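Local coordinates for structural protein VP1 (Trichodysplasia spinulosa-associated polyomavirus, PDB 4U60) that builds the pentameric jelly-roll capsomers of the viral coat and binds sialylated glycolipids such as GM1 through its oligosaccharide, at the interface of chains A and B. Residues are numbered along the deposited sequence; one frame, centred on the assembly and turned at random. Chains: chain A/B, Structural protein VP1.

The interface of chains A and B. Residues chain A 104, 263, 265; chain B 145-147, 170.
A:Arg263 reaches across to chain B and sets the outer end of its guanidinium against the main-chain carbonyl that closes the 3-10 helix B:167-170. Both terminal nitrogens donate to the same atom: NH1 lies 3.0 Å from B:Gln170 O, and NH2 of the same arginine stands equally near it. Sharing one acceptor costs straightness, and both bonds are clearly bent at hydrogen. The oxygen sits slightly off the guanidinium plane, and both donors are tilted from the plane of the carbonyl. The double grip should limit rotation of the flat group and places a probable positive charge at the carbonyl end of a short helix, where the peptide dipoles would favour it. NH2 also passes 3.1 Å from B:Thr146 O, but its N-H points away, leaving at most an electrostatic attraction.

Beside this polar grip lies a small apolar one. Methyl CD2 of B:Leu145 packs 3.7 Å from CB of A:Ser104, with the hydroxyl OG of that serine a van der Waals neighbour of the methyl. From another direction CD2 of A:Leu265 comes to 4.0 Å from the same B:Leu145 CD2, the two leucine side chains running at a slant to each other. This methyl also lies 3.7 Å from A:Arg263 NH2, so it packs where serine, leucine and arginine of chain A converge.

Strand A:260-264 presents the arginine, whose CG turns opposite the backbone N (chi1 174°) before a bend at chi2 (54°) directs the rest of the chain toward B:Gln170. Here a side-chain donor of one subunit reads a main-chain carbonyl of the next; the interface is not an exact two-fold, so identical chains meet through different surfaces, as in a ring of five. Farther along the seam, a water bridges main chain to main chain: its oxygen lies 2.8 Å from A:Ser104 O and 2.9 Å from B:Gly147 N, the latter contact nearly straight at 166°.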
loop_
_atom_site.group_PDB
_atom_site.type_symbol
_atom_site.label_atom_id
_atom_site.label_comp_id
_atom_site.label_asym_id
_atom_site.label_seq_id
_atom_site.Cartn_x
_atom_site.Cartn_y
_atom_site.Cartn_z
ATOM N N SER A 104 -2.001 -19.357 12.832
ATOM C CA SER A 104 -2.624 -19.415 14.165
ATOM C C SER A 104 -3.496 -18.201 14.474
ATOM O O SER A 104 -4.314 -18.251 15.395
ATOM C CB SER A 104 -1.566 -19.612 15.272
ATOM O OG SER A 104 -0.825 -18.416 15.505
ATOM N N ARG A 263 0.716 -10.574 21.876
ATOM C CA ARG A 263 0.949 -11.877 21.287
ATOM C C ARG A 263 2.140 -11.791 20.354
ATOM O O ARG A 263 2.182 -10.888 19.503
ATOM C CB ARG A 263 -0.281 -12.344 20.498
ATOM C CG ARG A 263 -0.104 -13.640 19.709
ATOM C CD ARG A 263 0.399 -14.790 20.566
ATOM N NE ARG A 263 0.243 -16.098 19.924
ATOM C CZ ARG A 263 0.828 -17.226 20.314
ATOM N NH1 ARG A 263 1.699 -17.236 21.324
ATOM N NH2 ARG A 263 0.538 -18.366 19.702
ATOM N N LEU A 265 5.061 -14.227 17.796
ATOM C CA LEU A 265 5.267 -15.467 17.051
ATOM C C LEU A 265 6.768 -15.747 16.909
ATOM O O LEU A 265 7.576 -14.832 16.942
ATOM C CB LEU A 265 4.610 -15.397 15.655
ATOM C CG LEU A 265 3.084 -15.348 15.644
ATOM C CD1 LEU A 265 2.596 -15.233 14.197
ATOM C CD2 LEU A 265 2.494 -16.568 16.299
ATOM N N LEU B 145 1.295 -25.049 15.743
ATOM C CA LEU B 145 1.418 -23.842 16.577
ATOM C C LEU B 145 0.029 -23.255 16.747
ATOM O O LEU B 145 -0.663 -23.036 15.789
ATOM C CB LEU B 145 2.393 -22.807 15.992
ATOM C CG LEU B 145 2.718 -21.617 16.922
ATOM C CD1 LEU B 145 4.098 -21.044 16.618
ATOM C CD2 LEU B 145 1.694 -20.486 16.899
ATOM N N THR B 146 -0.356 -23.008 17.989
ATOM C CA THR B 146 -1.709 -22.585 18.289
ATOM C C THR B 146 -1.733 -21.384 19.232
ATOM O O THR B 146 -0.816 -21.172 20.041
ATOM C CB THR B 146 -2.531 -23.745 18.913
ATOM O OG1 THR B 146 -3.841 -23.286 19.287
ATOM C CG2 THR B 146 -1.851 -24.319 20.141
ATOM N N GLY B 147 -2.792 -20.592 19.126
ATOM C CA GLY B 147 -3.037 -19.537 20.097
ATOM C C GLY B 147 -3.514 -19.986 21.475
ATOM O O GLY B 147 -3.515 -19.216 22.423
ATOM N N GLN B 170 2.103 -23.133 22.129
ATOM C CA GLN B 170 1.786 -21.743 21.810
ATOM C C GLN B 170 2.998 -21.035 21.227
ATOM O O GLN B 170 2.885 -19.890 20.787
ATOM C CB GLN B 170 1.222 -21.012 23.018
ATOM C CG GLN B 170 -0.103 -21.646 23.433
ATOM C CD GLN B 170 -0.838 -20.994 24.581
ATOM O OE1 GLN B 170 -1.887 -21.486 24.998
ATOM N NE2 GLN B 170 -0.315 -19.881 25.094
HETATM O O HOH W 1 -4.768 -20.528 17.019
#